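Local atomic coordinates of guanidinopropionase (Pseudomonas aeruginosa, PDB entry 3NIQ), a protein that catalyses the manganese-dependent hydrolysis of 3-guanidinopropanoate to beta-alanine and urea, working as a homohexamer of the arginase family. Residues 264-269 against 303-308; 283-288 against 293-298. One frame throughout, in Å; residues are numbered along the deposited sequence.

Two contacts, the smaller loop inside the larger, illustrate how an alpha/beta fold ties its last helix down at two levels. From the N terminus, the first segment met is 264-269, on helix 262-270; the chain then runs through strand 277-283 and into helix 294-317, where contact 1 closes this excursion at 303-308. Contact 2 lies wholly within it: the chain leaves the strand at 283-288, turns, and meets itself again at 293-298, the start of the same long helix. Contact 1 thus joins two helices that flank the sheet, whereas contact 2 joins a strand's outgoing loop to the helix that follows. Their centres are about 16 Å apart.

Contact 1: residues 264-269 against 303-308; sequences QAQQLV and MFELLC
Val269 reaches over to the neighbouring helix with a single methyl, CG1, which settles against two residues of 303-308. That methyl lies 3.8 Å from Leu306 CD2 and 3.9 Å from Glu305 CB, so the apolar root of the glutamate serves as packing surface while its carboxylate turns to polar work. CG1 stands anti to the Val269 backbone N (chi1 168°), which directs it toward 303-308; the valine and Leu306 side chains cross at about a right angle.

One turn earlier on the same helix, Gln266 supplies the polar half of the contact. Its extended chain brings NE2 to Glu305 OE2 at 3.0 Å, in a hydrogen bond that is noticeably bent (137° at the hydrogen). Amide and carboxylate are turned nearly perpendicular, and NE2 comes in from above the carboxylate plane. The glutamate meets it with a chain folded at its second torsion. Its other oxygen, OE1, accepts a hydrogen bond from His72 NE2 and forms a salt bridge with Arg270, so both oxygens of this buried carboxylate are gripped, and the positive neighbour would be expected to keep it ionised.

The two segments run almost parallel, their axes 10° apart and 10.2 Å at closest approach, a spacing bridged by side chains alone. Leu306 also touches Leu120 of strand 118-123, while Gln266 packs on Gly258 of a second subunit; helix 294-317 therefore rests on the sheet here, and a subunit interface passes close to Gln266. Such near-parallel helices, laid side by side against a parallel sheet, are characteristic of the three-layer alpha/beta/alpha fold of the arginase family.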
ATOM      1  N   GLN A 264      -0.175   0.652  26.529  1.00 18.19           N
ATOM      2  CA  GLN A 264      -1.017   1.308  27.536  1.00 18.12           C
ATOM      3  C   GLN A 264      -2.448   0.744  27.566  1.00 18.25           C
ATOM      4  O   GLN A 264      -3.006   0.534  28.643  1.00 17.86           O
ATOM      5  CB  GLN A 264      -1.038   2.815  27.307  1.00 18.47           C
ATOM      6  CG  GLN A 264       0.220   3.521  27.780  1.00 18.68           C
ATOM      7  CD  GLN A 264       0.300   4.926  27.254  1.00 19.90           C
ATOM      8  OE1 GLN A 264      -0.338   5.282  26.246  1.00 19.27           O
ATOM      9  NE2 GLN A 264       1.080   5.751  27.937  1.00 19.68           N
ATOM     10  N   ALA A 265      -3.025   0.489  26.392  1.00 16.26           N
ATOM     11  CA  ALA A 265      -4.380  -0.089  26.311  1.00 17.16           C
ATOM     12  C   ALA A 265      -4.469  -1.480  26.941  1.00 16.94           C
ATOM     13  O   ALA A 265      -5.436  -1.796  27.646  1.00 18.06           O
ATOM     14  CB  ALA A 265      -4.888  -0.112  24.858  1.00 15.79           C
ATOM     15  N   GLN A 266      -3.458  -2.307  26.704  1.00 17.07           N
ATOM     16  CA  GLN A 266      -3.406  -3.638  27.303  1.00 18.66           C
ATOM     17  C   GLN A 266      -3.299  -3.527  28.822  1.00 19.23           C
ATOM     18  O   GLN A 266      -3.982  -4.241  29.551  1.00 19.57           O
ATOM     19  CB  GLN A 266      -2.225  -4.443  26.750  1.00 18.16           C
ATOM     20  CG  GLN A 266      -2.424  -4.985  25.328  1.00 17.70           C
ATOM     21  CD  GLN A 266      -1.194  -5.724  24.828  1.00 19.24           C
ATOM     22  OE1 GLN A 266      -0.105  -5.165  24.792  1.00 18.34           O
ATOM     23  NE2 GLN A 266      -1.369  -6.985  24.430  1.00 18.64           N
ATOM     24  N   GLN A 267      -2.441  -2.634  29.297  1.00 20.02           N
ATOM     25  CA  GLN A 267      -2.272  -2.460  30.746  1.00 21.36           C
ATOM     26  C   GLN A 267      -3.574  -1.972  31.387  1.00 20.79           C
ATOM     27  O   GLN A 267      -3.968  -2.434  32.455  1.00 20.62           O
ATOM     28  CB  GLN A 267      -1.150  -1.461  31.060  1.00 21.24           C
ATOM     29  CG  GLN A 267       0.250  -1.921  30.599  1.00 24.86           C
ATOM     30  CD  GLN A 267       1.307  -0.813  30.715  1.00 30.55           C
ATOM     31  OE1 GLN A 267       1.038   0.369  30.453  1.00 30.70           O
ATOM     32  NE2 GLN A 267       2.518  -1.199  31.078  1.00 34.86           N
ATOM     33  N   LEU A 268      -4.255  -1.039  30.736  1.00 19.77           N
ATOM     34  CA  LEU A 268      -5.498  -0.525  31.328  1.00 20.62           C
ATOM     35  C   LEU A 268      -6.578  -1.601  31.364  1.00 20.14           C
ATOM     36  O   LEU A 268      -7.261  -1.778  32.384  1.00 20.14           O
ATOM     37  CB  LEU A 268      -5.965   0.722  30.586  1.00 20.43           C
ATOM     38  CG  LEU A 268      -5.016   1.906  30.800  1.00 21.29           C
ATOM     39  CD1 LEU A 268      -5.244   2.967  29.737  1.00 18.92           C
ATOM     40  CD2 LEU A 268      -5.239   2.510  32.190  1.00 20.22           C
ATOM     41  N   VAL A 269      -6.726  -2.341  30.265  1.00 19.84           N
ATOM     42  CA  VAL A 269      -7.745  -3.388  30.204  1.00 18.49           C
ATOM     43  C   VAL A 269      -7.464  -4.515  31.219  1.00 19.67           C
ATOM     44  O   VAL A 269      -8.365  -4.962  31.936  1.00 19.75           O
ATOM     45  CB  VAL A 269      -7.932  -3.918  28.752  1.00 18.17           C
ATOM     46  CG1 VAL A 269      -8.756  -5.191  28.736  1.00 18.70           C
ATOM     47  CG2 VAL A 269      -8.621  -2.854  27.928  1.00 15.75           C
ATOM     48  N   MET A 303      -9.695  -7.829  21.825  1.00 16.09           N
ATOM     49  CA  MET A 303     -10.813  -8.753  21.961  1.00 16.44           C
ATOM     50  C   MET A 303     -10.412  -9.903  22.893  1.00 16.81           C
ATOM     51  O   MET A 303     -11.140 -10.238  23.839  1.00 16.09           O
ATOM     52  CB  MET A 303     -11.196  -9.314  20.588  1.00 17.50           C
ATOM     53  CG  MET A 303     -12.471 -10.184  20.607  1.00 17.35           C
ATOM     54  SD  MET A 303     -12.940 -10.755  18.979  1.00 20.04           S
ATOM     55  CE  MET A 303     -14.654 -11.206  19.286  1.00 19.84           C
ATOM     56  N   PHE A 304      -9.245 -10.496  22.630  1.00 17.46           N
ATOM     57  CA  PHE A 304      -8.731 -11.541  23.516  1.00 19.02           C
ATOM     58  C   PHE A 304      -8.506 -11.045  24.951  1.00 19.41           C
ATOM     59  O   PHE A 304      -8.849 -11.748  25.906  1.00 21.11           O
ATOM     60  CB  PHE A 304      -7.445 -12.154  22.965  1.00 19.38           C
ATOM     61  CG  PHE A 304      -6.940 -13.308  23.790  1.00 19.97           C
ATOM     62  CD1 PHE A 304      -7.554 -14.552  23.716  1.00 20.45           C
ATOM     63  CD2 PHE A 304      -5.869 -13.148  24.656  1.00 22.34           C
ATOM     64  CE1 PHE A 304      -7.120 -15.615  24.491  1.00 20.52           C
ATOM     65  CE2 PHE A 304      -5.415 -14.242  25.440  1.00 21.26           C
ATOM     66  CZ  PHE A 304      -6.038 -15.451  25.339  1.00 21.46           C
ATOM     67  N   GLU A 305      -7.915  -9.857  25.116  1.00 18.85           N
ATOM     68  CA  GLU A 305      -7.681  -9.323  26.467  1.00 19.22           C
ATOM     69  C   GLU A 305      -9.022  -9.257  27.221  1.00 18.93           C
ATOM     70  O   GLU A 305      -9.110  -9.648  28.379  1.00 19.76           O
ATOM     71  CB  GLU A 305      -7.068  -7.920  26.437  1.00 18.50           C
ATOM     72  CG  GLU A 305      -5.730  -7.788  25.713  1.00 19.20           C
ATOM     73  CD  GLU A 305      -4.565  -8.242  26.566  1.00 20.95           C
ATOM     74  OE1 GLU A 305      -4.734  -8.361  27.804  1.00 19.75           O
ATOM     75  OE2 GLU A 305      -3.486  -8.490  25.993  1.00 19.50           O
ATOM     76  N   LEU A 306     -10.046  -8.753  26.538  1.00 18.40           N
ATOM     77  CA  LEU A 306     -11.394  -8.603  27.103  1.00 17.44           C
ATOM     78  C   LEU A 306     -12.083  -9.943  27.345  1.00 18.64           C
ATOM     79  O   LEU A 306     -12.813 -10.098  28.334  1.00 18.28           O
ATOM     80  CB  LEU A 306     -12.265  -7.757  26.176  1.00 16.34           C
ATOM     81  CG  LEU A 306     -11.918  -6.279  26.103  1.00 13.98           C
ATOM     82  CD1 LEU A 306     -12.625  -5.654  24.893  1.00 15.16           C
ATOM     83  CD2 LEU A 306     -12.270  -5.551  27.393  1.00 15.35           C
ATOM     84  N   LEU A 307     -11.850 -10.903  26.442  1.00 18.42           N
ATOM     85  CA  LEU A 307     -12.420 -12.236  26.571  1.00 18.89           C
ATOM     86  C   LEU A 307     -11.984 -12.877  27.888  1.00 18.91           C
ATOM     87  O   LEU A 307     -12.776 -13.504  28.582  1.00 19.39           O
ATOM     88  CB  LEU A 307     -12.004 -13.132  25.393  1.00 16.96           C
ATOM     89  CG  LEU A 307     -12.232 -14.643  25.525  1.00 19.72           C
ATOM     90  CD1 LEU A 307     -13.708 -14.971  25.794  1.00 20.57           C
ATOM     91  CD2 LEU A 307     -11.768 -15.382  24.270  1.00 18.22           C
ATOM     92  N   CYS A 308     -10.714 -12.722  28.216  1.00 19.51           N
ATOM     93  CA  CYS A 308     -10.189 -13.334  29.425  1.00 20.80           C
ATOM     94  C   CYS A 308     -10.942 -12.825  30.643  1.00 20.80           C
ATOM     95  O   CYS A 308     -11.239 -13.592  31.556  1.00 20.71           O
ATOM     96  CB  CYS A 308      -8.687 -13.083  29.558  1.00 20.26           C
ATOM     97  SG  CYS A 308      -7.728 -14.004  28.308  1.00 22.52           S
TER

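Contact 2: residues 283-288 against 293-298; sequences VEVSPP and GATALV
The backbone of 283-288 leaves its strand at Val283 and passes through Glu284 with positive phi (75°) before entering a 3-10 turn at Pro287 and Pro288. Facing it is the first turn of a helix, with Gly293 as N-cap and Leu297 N bonded to Gly293 O. The two backbones come nearest at Val285 and Thr295, whose CA atoms are 6.3 Å apart; no hydrogen bond links the segments.

Val285 carries nearly all of the loop's share of the contact, laying both methyls against the first turn. Its CG1 rests 4.0 Å from Ala296 N, and CG2 lies at the same distance from Thr295 O. Thr295 answers with its own methyl, CG2, 4.2 Å from Val285 CG1. Its hydroxyl is engaged outside the pair, with OD1 of Asp290 and the amide of Gly251, while OD2 of Asp290 takes the Ala296 amide beside the valine.

This is the beta-alpha connection at the C-terminal end of a sheet strand, where the manganese ligands gather: Val285 lies about 8 Å, side chain to side chain, from Asp240, and Glu284 OE2 is hydrogen-bonded to the ligand His126 N and to His165 ND1. Val283 ends its strand beside strand 235-240, with backbone bonds to Phe239 and Val241, helix 57-64 covers Ala296 through Glu60 and Leu64, and the first turns of helix 294-317 meet Pro255 and Ile257 of a second subunit.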
ATOM      1  N   VAL A 283     -14.703  -1.472  18.745  1.00 15.90           N
ATOM      2  CA  VAL A 283     -15.401  -0.857  17.608  1.00 15.20           C
ATOM      3  C   VAL A 283     -14.477   0.048  16.812  1.00 14.82           C
ATOM      4  O   VAL A 283     -13.396   0.347  17.275  1.00 14.77           O
ATOM      5  CB  VAL A 283     -16.625  -0.044  18.077  1.00 15.34           C
ATOM      6  CG1 VAL A 283     -17.624  -0.965  18.740  1.00 15.19           C
ATOM      7  CG2 VAL A 283     -16.200   1.128  19.021  1.00 13.35           C
ATOM      8  N   GLU A 284     -14.931   0.417  15.612  1.00 15.56           N
ATOM      9  CA  GLU A 284     -14.300   1.394  14.701  1.00 15.51           C
ATOM     10  C   GLU A 284     -13.052   0.867  13.970  1.00 15.79           C
ATOM     11  O   GLU A 284     -12.311   1.653  13.372  1.00 16.00           O
ATOM     12  CB  GLU A 284     -14.004   2.757  15.403  1.00 14.08           C
ATOM     13  CG  GLU A 284     -15.232   3.511  15.943  1.00 17.20           C
ATOM     14  CD  GLU A 284     -16.123   4.095  14.840  1.00 20.42           C
ATOM     15  OE1 GLU A 284     -15.783   3.977  13.637  1.00 22.93           O
ATOM     16  OE2 GLU A 284     -17.189   4.645  15.173  1.00 18.21           O
ATOM     17  N   VAL A 285     -12.813  -0.442  14.002  1.00 16.05           N
ATOM     18  CA  VAL A 285     -11.817  -1.007  13.071  1.00 16.30           C
ATOM     19  C   VAL A 285     -12.320  -0.838  11.640  1.00 16.59           C
ATOM     20  O   VAL A 285     -13.384  -1.323  11.301  1.00 17.11           O
ATOM     21  CB  VAL A 285     -11.514  -2.499  13.334  1.00 16.39           C
ATOM     22  CG1 VAL A 285     -10.491  -3.033  12.311  1.00 15.74           C
ATOM     23  CG2 VAL A 285     -10.943  -2.696  14.783  1.00 13.78           C
ATOM     24  N   SER A 286     -11.555  -0.142  10.804  1.00 17.82           N
ATOM     25  CA  SER A 286     -12.011   0.169   9.450  1.00 17.04           C
ATOM     26  C   SER A 286     -10.983  -0.316   8.407  1.00 16.71           C
ATOM     27  O   SER A 286     -10.046   0.399   8.062  1.00 15.64           O
ATOM     28  CB  SER A 286     -12.300   1.667   9.318  1.00 17.77           C
ATOM     29  OG  SER A 286     -12.803   1.981   8.029  1.00 15.93           O
ATOM     30  N   PRO A 287     -11.153  -1.560   7.928  1.00 15.87           N
ATOM     31  CA  PRO A 287     -10.175  -2.203   7.026  1.00 15.80           C
ATOM     32  C   PRO A 287      -9.756  -1.415   5.767  1.00 16.86           C
ATOM     33  O   PRO A 287      -8.578  -1.472   5.399  1.00 16.75           O
ATOM     34  CB  PRO A 287     -10.844  -3.536   6.667  1.00 15.65           C
ATOM     35  CG  PRO A 287     -11.601  -3.887   7.951  1.00 15.47           C
ATOM     36  CD  PRO A 287     -12.158  -2.519   8.432  1.00 15.09           C
ATOM     37  N   PRO A 288     -10.676  -0.656   5.138  1.00 17.96           N
ATOM     38  CA  PRO A 288     -10.229   0.138   3.984  1.00 19.29           C
ATOM     39  C   PRO A 288      -9.178   1.197   4.333  1.00 20.45           C
ATOM     40  O   PRO A 288      -8.477   1.661   3.453  1.00 21.62           O
ATOM     41  CB  PRO A 288     -11.520   0.812   3.496  1.00 19.15           C
ATOM     42  CG  PRO A 288     -12.609  -0.078   3.960  1.00 18.29           C
ATOM     43  CD  PRO A 288     -12.139  -0.551   5.323  1.00 18.02           C
ATOM     44  N   GLY A 293      -3.401  -5.014   7.791  1.00 20.48           N
ATOM     45  CA  GLY A 293      -4.181  -5.577   8.894  1.00 19.77           C
ATOM     46  C   GLY A 293      -3.709  -5.221  10.307  1.00 18.31           C
ATOM     47  O   GLY A 293      -4.057  -5.912  11.251  1.00 18.77           O
ATOM     48  N   ALA A 294      -2.920  -4.158  10.458  1.00 17.76           N
ATOM     49  CA  ALA A 294      -2.410  -3.752  11.780  1.00 16.98           C
ATOM     50  C   ALA A 294      -3.521  -3.563  12.801  1.00 16.42           C
ATOM     51  O   ALA A 294      -3.413  -4.027  13.939  1.00 17.30           O
ATOM     52  CB  ALA A 294      -1.555  -2.439  11.688  1.00 15.69           C
ATOM     53  N   THR A 295      -4.588  -2.879  12.386  1.00 15.75           N
ATOM     54  CA  THR A 295      -5.664  -2.463  13.295  1.00 15.24           C
ATOM     55  C   THR A 295      -6.574  -3.660  13.601  1.00 16.24           C
ATOM     56  O   THR A 295      -7.081  -3.828  14.734  1.00 16.07           O
ATOM     57  CB  THR A 295      -6.470  -1.266  12.691  1.00 15.60           C
ATOM     58  OG1 THR A 295      -5.558  -0.263  12.194  1.00 16.06           O
ATOM     59  CG2 THR A 295      -7.381  -0.594  13.749  1.00 15.37           C
ATOM     60  N   ALA A 296      -6.787  -4.484  12.581  1.00 15.52           N
ATOM     61  CA  ALA A 296      -7.449  -5.781  12.751  1.00 15.95           C
ATOM     62  C   ALA A 296      -6.770  -6.620  13.837  1.00 15.12           C
ATOM     63  O   ALA A 296      -7.445  -7.209  14.695  1.00 14.95           O
ATOM     64  CB  ALA A 296      -7.470  -6.548  11.417  1.00 14.92           C
ATOM     65  N   LEU A 297      -5.444  -6.679  13.797  1.00 14.94           N
ATOM     66  CA  LEU A 297      -4.692  -7.409  14.829  1.00 14.32           C
ATOM     67  C   LEU A 297      -4.798  -6.742  16.201  1.00 15.22           C
ATOM     68  O   LEU A 297      -4.981  -7.418  17.222  1.00 15.65           O
ATOM     69  CB  LEU A 297      -3.224  -7.600  14.421  1.00 14.07           C
ATOM     70  CG  LEU A 297      -2.360  -8.320  15.470  1.00 16.50           C
ATOM     71  CD1 LEU A 297      -2.858  -9.743  15.693  1.00 12.28           C
ATOM     72  CD2 LEU A 297      -0.889  -8.298  15.087  1.00 15.92           C
ATOM     73  N   VAL A 298      -4.691  -5.421  16.249  1.00 15.72           N
ATOM     74  CA  VAL A 298      -4.937  -4.713  17.506  1.00 16.34           C
ATOM     75  C   VAL A 298      -6.355  -5.062  18.009  1.00 17.15           C
ATOM     76  O   VAL A 298      -6.553  -5.373  19.177  1.00 18.08           O
ATOM     77  CB  VAL A 298      -4.786  -3.161  17.325  1.00 16.93           C
ATOM     78  CG1 VAL A 298      -5.507  -2.405  18.408  1.00 16.16           C
ATOM     79  CG2 VAL A 298      -3.326  -2.750  17.290  1.00 16.62           C
TER